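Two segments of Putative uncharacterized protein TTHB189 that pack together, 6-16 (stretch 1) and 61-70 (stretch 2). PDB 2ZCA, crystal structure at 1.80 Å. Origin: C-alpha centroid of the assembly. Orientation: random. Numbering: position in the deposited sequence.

Stretch 1 (6-16) RFLDWLKRLQG
Stretch 2 (61-70) AHYLVAALYA

Both stretches are largely α-helical, with phi/psi near -64/-41 and i to i+4 hydrogen bonds such as Leu 11 N to Phe 7 O (2.9 Å). Toward the end of stretch 1 the angles drift, to -63/-22 at Gln 15 and -89/-6 at Gly 16. The helices run in broadly the same direction, their axes crossing at -45° with a closest approach of 11.2 Å. That spacing leaves room for large side chains between the backbones. In register, Phe 7 CA lies 7.8 Å from His 62 CA, and Leu 11 CA lies 7.3 Å from Ala 66 CA, one helical turn further along each chain.

Aromatic contacts mark the N-terminal part. Phe 7 (chi1 t, chi2 52°) points toward stretch 2, and His 62 (chi1 m, chi2 75°) directs its ring edge at the Phe 7 face, a polarized edge meeting a π cloud; the centroids are 4.9 Å apart and the planes inclined at 77°.

Apolar packing continues the seam. The Phe 7 ring edge meets Ala 66 (CZ to CB, 4.0 Å) and Val 65, chi1 t (CD2 to CG1, 4.3 Å). The small Ala 66 side chain also receives Leu 11, rotamer mt, with Leu 11 CD2 4.1 Å from Ala 66 CB.

Tyr 69 (chi1 t, chi2 -87°) is the knob, seated among Leu 8, Leu 11, Lys 12 and Gln 15. Leu 11 CB lies over its face, 3.9 Å from the ring centroid, in a CH-π contact; Leu 8 (tp) brings CD1 to 3.8 Å from Tyr 69 CE2. Tyrosine combines this apolar ring with a polar tip: Tyr 69 OH donates a weak hydrogen bond to Gln 15 OE1 (2.7 Å), reached through a tt side chain with chi3 32°. The aliphatic part of Lys 12 (mmtt) passes alongside, its CD 3.0 Å from Tyr 69 OH.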

# COMPACT_ATOMS: atom_id res chain seq x y z
N ARG A 6 -11.37 1.30 6.70
CA ARG A 6 -11.27 1.02 8.13
C ARG A 6 -9.83 1.13 8.62
O ARG A 6 -9.56 1.70 9.67
CB ARG A 6 -11.81 -0.37 8.45
CG ARG A 6 -13.32 -0.43 8.64
CD ARG A 6 -13.73 -1.77 9.24
NE ARG A 6 -13.86 -2.81 8.22
CZ ARG A 6 -14.90 -2.91 7.39
NH1 ARG A 6 -15.89 -2.03 7.48
NH2 ARG A 6 -14.94 -3.88 6.49
N PHE A 7 -8.91 0.56 7.85
CA PHE A 7 -7.50 0.59 8.23
C PHE A 7 -6.94 2.01 8.13
O PHE A 7 -6.11 2.42 8.94
CB PHE A 7 -6.70 -0.36 7.35
CG PHE A 7 -5.31 -0.63 7.87
CD1 PHE A 7 -5.12 -1.04 9.19
CD2 PHE A 7 -4.20 -0.48 7.05
CE1 PHE A 7 -3.85 -1.30 9.68
CE2 PHE A 7 -2.91 -0.73 7.54
CZ PHE A 7 -2.74 -1.14 8.85
N LEU A 8 -7.40 2.76 7.13
CA LEU A 8 -6.93 4.13 6.96
C LEU A 8 -7.33 4.95 8.19
O LEU A 8 -6.56 5.78 8.67
CB LEU A 8 -7.54 4.75 5.71
CG LEU A 8 -7.16 6.20 5.45
CD1 LEU A 8 -5.65 6.34 5.30
CD2 LEU A 8 -7.87 6.67 4.19
N ASP A 9 -8.54 4.72 8.69
CA ASP A 9 -9.02 5.43 9.87
C ASP A 9 -8.10 5.10 11.04
O ASP A 9 -7.71 5.99 11.81
CB ASP A 9 -10.45 4.99 10.21
CG ASP A 9 -11.03 5.76 11.38
OD1 ASP A 9 -11.25 6.98 11.24
OD2 ASP A 9 -11.27 5.14 12.44
N TRP A 10 -7.74 3.83 11.16
CA TRP A 10 -6.85 3.38 12.23
C TRP A 10 -5.50 4.07 12.14
O TRP A 10 -4.98 4.58 13.13
CB TRP A 10 -6.68 1.86 12.15
CG TRP A 10 -5.67 1.30 13.13
CD1 TRP A 10 -4.34 1.11 12.91
CD2 TRP A 10 -5.92 0.88 14.47
NE1 TRP A 10 -3.74 0.60 14.04
CE2 TRP A 10 -4.69 0.45 15.02
CE3 TRP A 10 -7.07 0.82 15.28
CZ2 TRP A 10 -4.57 -0.03 16.33
CZ3 TRP A 10 -6.95 0.35 16.58
CH2 TRP A 10 -5.71 -0.07 17.09
N LEU A 11 -4.92 4.10 10.94
CA LEU A 11 -3.62 4.74 10.75
C LEU A 11 -3.71 6.24 11.04
O LEU A 11 -2.82 6.80 11.68
CB LEU A 11 -3.12 4.51 9.32
CG LEU A 11 -2.79 3.04 9.01
CD1 LEU A 11 -2.42 2.88 7.54
CD2 LEU A 11 -1.64 2.59 9.90
N LYS A 12 -4.78 6.88 10.59
CA LYS A 12 -4.96 8.31 10.83
C LYS A 12 -5.10 8.61 12.32
O LYS A 12 -4.61 9.63 12.82
CB LYS A 12 -6.20 8.84 10.09
CG LYS A 12 -5.96 9.05 8.60
CD LYS A 12 -4.91 10.13 8.39
CE LYS A 12 -4.52 10.27 6.93
NZ LYS A 12 -3.46 11.30 6.77
N ARG A 13 -5.76 7.71 13.05
CA ARG A 13 -5.93 7.87 14.48
C ARG A 13 -4.56 7.76 15.16
O ARG A 13 -4.25 8.53 16.07
CB ARG A 13 -6.88 6.80 15.02
CG ARG A 13 -7.11 6.87 16.52
CD ARG A 13 -8.06 5.77 16.98
NE ARG A 13 -8.30 5.84 18.42
CZ ARG A 13 -9.09 5.01 19.09
NH1 ARG A 13 -9.72 4.03 18.44
NH2 ARG A 13 -9.26 5.15 20.40
N LEU A 14 -3.76 6.80 14.70
CA LEU A 14 -2.42 6.58 15.24
C LEU A 14 -1.54 7.80 15.00
O LEU A 14 -0.82 8.24 15.89
CB LEU A 14 -1.77 5.37 14.55
CG LEU A 14 -1.31 4.17 15.37
CD1 LEU A 14 -0.58 3.20 14.45
CD2 LEU A 14 -0.40 4.61 16.50
N GLN A 15 -1.60 8.33 13.79
CA GLN A 15 -0.81 9.50 13.43
C GLN A 15 -1.19 10.71 14.27
O GLN A 15 -0.40 11.64 14.43
CB GLN A 15 -0.96 9.80 11.94
CG GLN A 15 -0.21 11.03 11.46
CD GLN A 15 0.08 10.99 9.97
OE1 GLN A 15 -0.70 10.45 9.19
NE2 GLN A 15 1.20 11.59 9.57
N GLY A 16 -2.40 10.70 14.82
CA GLY A 16 -2.85 11.81 15.64
C GLY A 16 -2.47 11.64 17.11
O GLY A 16 -2.69 12.55 17.91
N ALA A 61 -0.74 -7.82 3.91
CA ALA A 61 -1.18 -6.68 3.10
C ALA A 61 -1.31 -5.45 4.00
O ALA A 61 -0.90 -4.35 3.62
CB ALA A 61 -2.52 -6.99 2.44
N HIS A 62 -1.88 -5.63 5.19
CA HIS A 62 -2.03 -4.52 6.12
C HIS A 62 -0.68 -3.97 6.55
O HIS A 62 -0.48 -2.75 6.61
CB HIS A 62 -2.82 -4.95 7.36
CG HIS A 62 -4.28 -5.14 7.13
ND1 HIS A 62 -4.79 -6.24 6.47
CD2 HIS A 62 -5.35 -4.40 7.50
CE1 HIS A 62 -6.11 -6.17 6.44
NE2 HIS A 62 -6.48 -5.06 7.06
N TYR A 63 0.26 -4.86 6.86
CA TYR A 63 1.59 -4.41 7.28
C TYR A 63 2.29 -3.63 6.18
O TYR A 63 2.96 -2.63 6.45
CB TYR A 63 2.45 -5.61 7.68
CG TYR A 63 2.21 -6.08 9.10
CD1 TYR A 63 2.74 -5.38 10.19
CD2 TYR A 63 1.41 -7.20 9.35
CE1 TYR A 63 2.48 -5.79 11.49
CE2 TYR A 63 1.15 -7.60 10.65
CZ TYR A 63 1.69 -6.89 11.72
OH TYR A 63 1.41 -7.29 13.01
N LEU A 64 2.15 -4.08 4.94
CA LEU A 64 2.81 -3.39 3.84
C LEU A 64 2.21 -2.00 3.62
O LEU A 64 2.94 -1.03 3.40
CB LEU A 64 2.73 -4.21 2.54
CG LEU A 64 3.36 -3.59 1.29
CD1 LEU A 64 4.82 -3.24 1.54
CD2 LEU A 64 3.25 -4.57 0.12
N VAL A 65 0.88 -1.90 3.70
CA VAL A 65 0.23 -0.61 3.51
C VAL A 65 0.60 0.36 4.63
O VAL A 65 0.79 1.55 4.39
CB VAL A 65 -1.31 -0.76 3.43
CG1 VAL A 65 -1.98 0.60 3.48
CG2 VAL A 65 -1.67 -1.47 2.13
N ALA A 66 0.72 -0.14 5.86
CA ALA A 66 1.11 0.73 6.97
C ALA A 66 2.52 1.26 6.70
O ALA A 66 2.81 2.43 6.97
CB ALA A 66 1.09 -0.05 8.29
N ALA A 67 3.39 0.40 6.18
CA ALA A 67 4.76 0.79 5.89
C ALA A 67 4.81 1.85 4.78
O ALA A 67 5.55 2.83 4.88
CB ALA A 67 5.58 -0.42 5.48
N LEU A 68 4.01 1.66 3.74
CA LEU A 68 3.99 2.61 2.63
C LEU A 68 3.34 3.92 3.06
O LEU A 68 3.70 5.00 2.57
CB LEU A 68 3.26 1.99 1.43
CG LEU A 68 3.98 0.75 0.88
CD1 LEU A 68 3.12 0.06 -0.16
CD2 LEU A 68 5.32 1.17 0.29
N TYR A 69 2.38 3.83 3.97
CA TYR A 69 1.69 5.01 4.49
C TYR A 69 2.71 5.85 5.25
O TYR A 69 2.76 7.07 5.10
CB TYR A 69 0.55 4.55 5.41
CG TYR A 69 -0.18 5.64 6.17
CD1 TYR A 69 0.28 6.10 7.40
CD2 TYR A 69 -1.37 6.18 5.67
CE1 TYR A 69 -0.44 7.05 8.14
CE2 TYR A 69 -2.09 7.13 6.39
CZ TYR A 69 -1.62 7.56 7.62
OH TYR A 69 -2.35 8.49 8.34
N ALA A 70 3.55 5.19 6.04
CA ALA A 70 4.58 5.89 6.80
C ALA A 70 5.62 6.52 5.86
O ALA A 70 6.07 7.65 6.10
CB ALA A 70 5.26 4.92 7.77